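Local coordinates for protein Avidin/streptavidin (Shewanella denitrificans, PDB 3SZH) that binds biotin with high affinity as a thermostable member of the avidin family from a cold-living bacterium, at residues Thr20-Ser25 and Ile37-Gly42; Phe43-Ser48 and Ser70-Asn75. All coordinates share one frame; numbering follows the deposited sequence.

Contact 1 of 2, residues Thr20-Ser25 and Ile37-Gly42; sequences TLYINS and INRAAG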
ATOM      1  N   THR B  20      -0.208  11.757  12.116  1.00  9.71           N
ATOM      2  CA  THR B  20       1.145  11.232  12.283  1.00  9.91           C
ATOM      3  C   THR B  20       1.252   9.755  11.890  1.00  8.78           C
ATOM      4  O   THR B  20       0.460   8.914  12.338  1.00  9.40           O
ATOM      5  CB  THR B  20       1.626  11.366  13.732  1.00  9.93           C
ATOM      6  OG1 THR B  20       1.489  12.731  14.133  1.00 11.58           O
ATOM      7  CG2 THR B  20       3.081  10.920  13.913  1.00 10.91           C
ATOM      8  N   LEU B  21       2.260   9.464  11.077  1.00  9.43           N
ATOM      9  CA  LEU B  21       2.806   8.131  10.884  1.00  9.41           C
ATOM     10  C   LEU B  21       3.924   7.872  11.863  1.00  8.95           C
ATOM     11  O   LEU B  21       4.935   8.585  11.857  1.00  9.42           O
ATOM     12  CB  LEU B  21       3.311   7.952   9.454  1.00 10.00           C
ATOM     13  CG  LEU B  21       4.067   6.650   9.153  1.00 10.08           C
ATOM     14  CD1 LEU B  21       3.120   5.463   9.230  1.00 10.76           C
ATOM     15  CD2 LEU B  21       4.753   6.685   7.805  1.00 11.70           C
ATOM     16  N   TYR B  22       3.745   6.858  12.698  1.00  8.98           N
ATOM     17  CA  TYR B  22       4.752   6.364  13.645  1.00  9.67           C
ATOM     18  C   TYR B  22       5.341   5.100  13.049  1.00  9.76           C
ATOM     19  O   TYR B  22       4.670   4.043  13.074  1.00 10.64           O
ATOM     20  CB  TYR B  22       4.114   6.080  15.013  1.00 10.71           C
ATOM     21  CG  TYR B  22       3.400   7.253  15.640  1.00  9.92           C
ATOM     22  CD1 TYR B  22       2.039   7.481  15.371  1.00 10.58           C
ATOM     23  CD2 TYR B  22       4.073   8.151  16.487  1.00 10.84           C
ATOM     24  CE1 TYR B  22       1.358   8.549  15.942  1.00 10.32           C
ATOM     25  CE2 TYR B  22       3.409   9.213  17.074  1.00 11.76           C
ATOM     26  CZ  TYR B  22       2.041   9.399  16.800  1.00 11.22           C
ATOM     27  OH  TYR B  22       1.337  10.458  17.339  1.00 13.07           O
ATOM     28  N   ILE B  23       6.524   5.179  12.458  1.00 10.36           N
ATOM     29  CA  ILE B  23       7.175   3.991  11.943  1.00 10.75           C
ATOM     30  C   ILE B  23       7.821   3.243  13.084  1.00 10.67           C
ATOM     31  O   ILE B  23       8.668   3.808  13.784  1.00 12.82           O
ATOM     32  CB  ILE B  23       8.207   4.298  10.832  1.00 11.19           C
ATOM     33  CG1 ILE B  23       7.582   5.084   9.675  1.00 11.87           C
ATOM     34  CG2 ILE B  23       8.892   3.019  10.363  1.00 12.88           C
ATOM     35  CD1 ILE B  23       8.583   5.437   8.554  1.00 12.71           C
ATOM     36  N   ASN B  24       7.427   1.990  13.277  1.00 10.76           N
ATOM     37  CA  ASN B  24       7.959   1.152  14.317  1.00 12.16           C
ATOM     38  C   ASN B  24       9.181   0.376  13.852  1.00 12.38           C
ATOM     39  O   ASN B  24      10.293   0.734  14.218  1.00 18.69           O
ATOM     40  CB  ASN B  24       6.865   0.257  14.862  1.00 12.06           C
ATOM     41  CG  ASN B  24       7.380  -0.673  15.899  1.00 15.10           C
ATOM     42  OD1 ASN B  24       7.632  -1.836  15.610  1.00 20.44           O
ATOM     43  ND2 ASN B  24       7.568  -0.176  17.105  1.00 17.66           N
ATOM     44  N   SER B  25       8.996  -0.689  13.090  1.00 12.56           N
ATOM     45  CA  SER B  25      10.083  -1.511  12.596  1.00 11.83           C
ATOM     46  C   SER B  25      10.242  -1.368  11.085  1.00 10.88           C
ATOM     47  O   SER B  25       9.268  -1.164  10.344  1.00 11.12           O
ATOM     48  CB  SER B  25       9.870  -2.983  12.981  1.00 13.00           C
ATOM     49  OG  SER B  25       8.727  -3.522  12.345  1.00 14.49           O
ATOM     50  N   ILE B  37      -2.041   7.898  13.416  1.00  8.95           N
ATOM     51  CA  ILE B  37      -3.084   8.645  14.108  1.00  9.43           C
ATOM     52  C   ILE B  37      -3.547   9.781  13.217  1.00  9.27           C
ATOM     53  O   ILE B  37      -2.762  10.688  12.875  1.00  9.91           O
ATOM     54  CB  ILE B  37      -2.671   9.145  15.498  1.00  9.47           C
ATOM     55  CG1 ILE B  37      -2.336   7.966  16.421  1.00 10.19           C
ATOM     56  CG2 ILE B  37      -3.782  10.023  16.099  1.00 10.58           C
ATOM     57  CD1 ILE B  37      -1.868   8.357  17.837  1.00 10.94           C
ATOM     58  N   ASN B  38      -4.806   9.697  12.804  1.00  9.77           N
ATOM     59  CA  ASN B  38      -5.457  10.721  11.986  1.00 10.01           C
ATOM     60  C   ASN B  38      -5.913  11.860  12.875  1.00 10.13           C
ATOM     61  O   ASN B  38      -6.525  11.662  13.928  1.00 10.87           O
ATOM     62  CB  ASN B  38      -6.662  10.054  11.303  1.00 10.58           C
ATOM     63  CG  ASN B  38      -7.568  11.029  10.575  1.00 11.57           C
ATOM     64  OD1 ASN B  38      -7.109  11.987   9.956  1.00 12.76           O
ATOM     65  ND2 ASN B  38      -8.853  10.766  10.616  1.00 13.23           N
ATOM     66  N   ARG B  39      -5.620  13.081  12.427  1.00 10.71           N
ATOM     67  CA  ARG B  39      -6.088  14.273  13.139  1.00 11.32           C
ATOM     68  C   ARG B  39      -6.709  15.297  12.184  1.00 12.40           C
ATOM     69  O   ARG B  39      -6.732  16.499  12.476  1.00 13.09           O
ATOM     70  CB  ARG B  39      -4.945  14.903  13.950  1.00 11.66           C
ATOM     71  CG  ARG B  39      -4.355  13.927  14.960  1.00 11.33           C
ATOM     72  CD  ARG B  39      -3.432  14.621  15.940  1.00 11.54           C
ATOM     73  NE  ARG B  39      -2.695  13.667  16.771  1.00 11.31           N
ATOM     74  CZ  ARG B  39      -1.580  13.048  16.394  1.00 10.26           C
ATOM     75  NH1 ARG B  39      -1.041  13.275  15.208  1.00 11.02           N
ATOM     76  NH2 ARG B  39      -1.008  12.178  17.207  1.00 11.25           N
ATOM     77  N   ALA B  40      -7.185  14.842  11.027  1.00 12.07           N
ATOM     78  CA  ALA B  40      -7.811  15.748  10.046  1.00 13.23           C
ATOM     79  C   ALA B  40      -9.149  16.276  10.562  1.00 13.11           C
ATOM     80  O   ALA B  40     -10.099  15.519  10.755  1.00 13.30           O
ATOM     81  CB  ALA B  40      -7.968  15.067   8.724  1.00 13.40           C
ATOM     82  N   ALA B  41      -9.208  17.591  10.792  1.00 14.48           N
ATOM     83  CA  ALA B  41     -10.390  18.221  11.396  1.00 15.45           C
ATOM     84  C   ALA B  41     -11.661  17.910  10.621  1.00 15.06           C
ATOM     85  O   ALA B  41     -11.684  18.014   9.392  1.00 15.64           O
ATOM     86  CB  ALA B  41     -10.185  19.727  11.516  1.00 16.82           C
ATOM     87  N   GLY B  42     -12.706  17.526  11.353  1.00 15.23           N
ATOM     88  CA  GLY B  42     -13.998  17.175  10.771  1.00 15.74           C
ATOM     89  C   GLY B  42     -14.173  15.718  10.388  1.00 15.67           C
ATOM     90  O   GLY B  42     -15.296  15.257  10.161  1.00 17.67           O
TER
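One guanidinium group serves two hydroxyls here: Arg39 gives an N-H to each of Thr20 and Tyr22, side chains two residues apart on strand 20-26. Arg39 NH1 lies 2.8 Å from Thr20 OG1, and Arg39 NH2 lies 2.9 Å from Tyr22 OH. Both oxygens sit at the guanidinium edge, close to its plane, which stands 76° to the phenol ring. With OG1 anti to the carbonyl carbon (chi1 -54°), Thr20 offers its hydroxyl to the guanidinium and lays CG2 over the centre of the Tyr22 ring. Ile37 closes the cluster from the other strand: CG2 rests on one face of the guanidinium, offset toward its rim, and CD1 comes within 3.7 Å of Tyr22 CE1. Arg39 NH1 has a second acceptor, Gly18 O, outside the two segments. An alanine in place of Arg39 would probably leave the hydroxyls of Thr20 and Tyr22 without their common donor and open a gap beside Ile37 CG2. Beneath these side chains, Thr20 N to Ile37 O and Ile37 N to Thr20 O, each 2.9 Å, form an antiparallel hydrogen-bonded pair. Just beyond, Asn38 OD1 accepts from Ala40 N in an Asx turn. This is the last rung of the ladder between strands 20-26 and 31-37 of the eight-stranded avidin barrel, where the loop toward strand 50-57 begins.

Contact 2 of 2, residues Phe43-Ser48 and Ser70-Asn75; sequences FACQNS and SVESCN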
ATOM      1  N   PHE B  43     -13.071  14.983  10.308  1.00 15.75           N
ATOM      2  CA  PHE B  43     -13.116  13.597   9.878  1.00 15.72           C
ATOM      3  C   PHE B  43     -13.266  12.644  11.057  1.00 14.59           C
ATOM      4  O   PHE B  43     -12.998  12.999  12.210  1.00 15.20           O
ATOM      5  CB  PHE B  43     -11.885  13.257   9.025  1.00 17.13           C
ATOM      6  CG  PHE B  43     -11.915  13.893   7.671  1.00 19.23           C
ATOM      7  CD1 PHE B  43     -11.476  15.198   7.495  1.00 19.41           C
ATOM      8  CD2 PHE B  43     -12.423  13.207   6.578  1.00 22.09           C
ATOM      9  CE1 PHE B  43     -11.525  15.810   6.244  1.00 22.18           C
ATOM     10  CE2 PHE B  43     -12.470  13.811   5.318  1.00 22.95           C
ATOM     11  CZ  PHE B  43     -12.018  15.112   5.155  1.00 22.05           C
ATOM     12  N   ALA B  44     -13.747  11.448  10.753  1.00 15.02           N
ATOM     13  CA  ALA B  44     -13.866  10.401  11.748  1.00 14.04           C
ATOM     14  C   ALA B  44     -12.543   9.635  11.857  1.00 13.31           C
ATOM     15  O   ALA B  44     -11.541   9.981  11.212  1.00 13.40           O
ATOM     16  CB  ALA B  44     -15.041   9.476  11.417  1.00 14.94           C
ATOM     17  N   CYS B  45     -12.549   8.592  12.688  1.00 12.38           N
ATOM     18  CA  CYS B  45     -11.340   7.798  12.954  1.00 11.55           C
ATOM     19  C   CYS B  45     -10.139   8.680  13.339  1.00 11.17           C
ATOM     20  O   CYS B  45      -9.013   8.456  12.878  1.00 11.16           O
ATOM     21  CB  CYS B  45     -10.982   6.893  11.769  1.00 12.00           C
ATOM     22  SG  CYS B  45     -12.186   5.594  11.483  1.00 12.86           S
ATOM     23  N   GLN B  46     -10.386   9.646  14.229  1.00 11.84           N
ATOM     24  CA  GLN B  46      -9.296  10.494  14.743  1.00 11.66           C
ATOM     25  C   GLN B  46      -8.805  10.024  16.111  1.00 11.72           C
ATOM     26  O   GLN B  46      -9.548   9.396  16.871  1.00 12.88           O
ATOM     27  CB  GLN B  46      -9.742  11.941  14.889  1.00 12.26           C
ATOM     28  CG  GLN B  46      -9.905  12.685  13.610  1.00 12.91           C
ATOM     29  CD  GLN B  46     -10.145  14.166  13.859  1.00 14.02           C
ATOM     30  OE1 GLN B  46     -11.208  14.708  13.546  1.00 15.79           O
ATOM     31  NE2 GLN B  46      -9.185  14.808  14.472  1.00 14.10           N
ATOM     32  N   ASN B  47      -7.563  10.381  16.432  1.00 11.35           N
ATOM     33  CA  ASN B  47      -7.005  10.297  17.789  1.00 12.65           C
ATOM     34  C   ASN B  47      -6.846   8.910  18.368  1.00 13.37           C
ATOM     35  O   ASN B  47      -6.703   8.779  19.580  1.00 17.39           O
ATOM     36  CB  ASN B  47      -7.864  11.083  18.781  1.00 13.67           C
ATOM     37  CG  ASN B  47      -8.066  12.493  18.351  1.00 15.75           C
ATOM     38  OD1 ASN B  47      -7.130  13.157  17.955  1.00 15.39           O
ATOM     39  ND2 ASN B  47      -9.308  12.960  18.396  1.00 19.44           N
ATOM     40  N   SER B  48      -6.946   7.873  17.554  1.00 12.50           N
ATOM     41  CA  SER B  48      -6.698   6.517  18.036  1.00 11.25           C
ATOM     42  C   SER B  48      -5.744   5.854  17.043  1.00 10.30           C
ATOM     43  O   SER B  48      -5.711   6.217  15.865  1.00 10.92           O
ATOM     44  CB  SER B  48      -8.000   5.733  18.219  1.00 11.89           C
ATOM     45  OG  SER B  48      -8.656   5.544  16.977  1.00 11.63           O
ATOM     46  N   SER B  70      -9.943  -0.902  17.649  1.00 12.99           N
ATOM     47  CA  SER B  70     -10.792  -1.269  18.775  1.00 13.71           C
ATOM     48  C   SER B  70     -11.786  -0.188  19.151  1.00 13.74           C
ATOM     49  O   SER B  70     -12.670  -0.436  19.977  1.00 16.11           O
ATOM     50  CB  SER B  70      -9.950  -1.615  20.000  1.00 14.35           C
ATOM     51  OG  SER B  70      -9.065  -0.554  20.276  1.00 14.53           O
ATOM     52  N   VAL B  71     -11.655   1.011  18.575  1.00 13.03           N
ATOM     53  CA  VAL B  71     -12.650   2.022  18.904  0.50 13.15           C
ATOM     54  C   VAL B  71     -13.548   2.491  17.785  1.00 13.01           C
ATOM     55  O   VAL B  71     -14.692   2.864  18.072  1.00 15.17           O
ATOM     56  CB  VAL B  71     -12.096   3.223  19.719  0.50 13.20           C
ATOM     57  CG1 VAL B  71     -11.500   2.765  21.046  0.50 12.30           C
ATOM     58  CG2 VAL B  71     -11.088   3.992  18.913  0.50 12.23           C
ATOM     59  N   GLU B  72     -13.098   2.431  16.525  1.00 12.34           N
ATOM     60  CA  GLU B  72     -13.863   3.051  15.442  1.00 13.62           C
ATOM     61  C   GLU B  72     -13.527   2.464  14.073  1.00 11.58           C
ATOM     62  O   GLU B  72     -12.366   2.109  13.817  1.00 11.41           O
ATOM     63  CB  GLU B  72     -13.491   4.557  15.411  1.00 15.50           C
ATOM     64  CG  GLU B  72     -14.496   5.378  14.700  1.00 16.57           C
ATOM     65  CD  GLU B  72     -14.218   6.843  14.859  1.00 15.73           C
ATOM     66  OE1 GLU B  72     -13.443   7.274  15.780  1.00 16.36           O
ATOM     67  OE2 GLU B  72     -14.774   7.553  14.042  1.00 18.41           O
ATOM     68  N   SER B  73     -14.536   2.402  13.193  1.00 11.63           N
ATOM     69  CA  SER B  73     -14.374   1.986  11.796  1.00 11.27           C
ATOM     70  C   SER B  73     -14.737   3.122  10.863  1.00 11.62           C
ATOM     71  O   SER B  73     -15.766   3.791  11.057  1.00 12.73           O
ATOM     72  CB  SER B  73     -15.319   0.835  11.483  1.00 12.59           C
ATOM     73  OG  SER B  73     -15.264   0.546  10.102  1.00 13.41           O
ATOM     74  N   CYS B  74     -13.936   3.284   9.811  1.00 11.81           N
ATOM     75  CA  CYS B  74     -14.302   4.133   8.682  1.00 12.42           C
ATOM     76  C   CYS B  74     -14.426   3.354   7.368  1.00 12.15           C
ATOM     77  O   CYS B  74     -14.442   3.940   6.291  1.00 13.61           O
ATOM     78  CB  CYS B  74     -13.367   5.351   8.582  1.00 13.35           C
ATOM     79  SG  CYS B  74     -13.500   6.431  10.089  1.00 17.06           S
ATOM     80  N   ASN B  75     -14.536   2.024   7.472  1.00 11.97           N
ATOM     81  CA  ASN B  75     -15.004   1.201   6.347  1.00 11.78           C
ATOM     82  C   ASN B  75     -14.162   1.292   5.073  1.00 11.39           C
ATOM     83  O   ASN B  75     -14.690   1.184   3.968  1.00 12.16           O
ATOM     84  CB  ASN B  75     -16.481   1.511   6.027  1.00 13.45           C
ATOM     85  CG  ASN B  75     -17.164   0.365   5.357  1.00 14.95           C
ATOM     86  OD1 ASN B  75     -16.917  -0.788   5.700  1.00 15.89           O
ATOM     87  ND2 ASN B  75     -18.056   0.668   4.412  1.00 17.96           N
TER
HETATM   88  O   HOH W   1     -10.920   7.060  17.089  1.00 16.52           O
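Glu72 reaches across to the backbone of Cys45, and its side chain can be followed atom by atom. Its CB points toward 43-48, and CG, anti to the backbone N (chi1 -161°), passes 4.0 Å from Cys45 SG. From there the chain runs extended, bringing Glu72 CD to 3.2 Å from Cys45 N. At the tip the two oxygens part company. Glu72 OE2 accepts from Cys45 N at 2.8 Å in a nearly straight bond (N-H...O 168°), although the donor stands well above the carboxylate plane; the same oxygen lies 3.3 Å from Ala44 CB. Glu72 OE1 instead takes a hydrogen from a water at 2.9 Å, which also donates to Gln46 O and accepts from Ser48 OG, so that a single solvent molecule joins both segments. The main polar partner of Ser48 OG is Asn69 ND2, just before 70-75. The covalent link, Cys45 SG to Cys74 SG at 2.1 Å, lies near the CG end of the glutamate; its CB-SG-SG-CB torsion is 118°, and Ala44 CB rests 3.7 Å from Cys74 SG. A polar tether and a disulfide thus hold the same turn of chain. The arrangement joins the loop between strands 31-37 and 50-57 to the run-up and beginning of strand 73-85; Trp67, just past strand 60-66, touches both cysteines, and Phe57 of the second subunit packs on the neighbouring Ser73.

Overall arrangement
The two contacts follow one another along the chain, their centres about 11 Å apart, and share the single loop between strands 31-37 and 50-57. Contact 1 fixes the end of strand 31-37 and the start of that loop to the adjacent strand 20-26; contact 2 ties the later part to the run-up and beginning of strand 73-85, farther round the sheet. Asn38 bridges them, with its backbone O 3.0 Å from Asn47 N, a probable hydrogen bond. In avidins this loop borders the mouth of the biotin pocket, so holding it at both places, once by a disulfide, is consistent with a pocket shaped before ligand arrives, as in the dimeric relative rhizavidin.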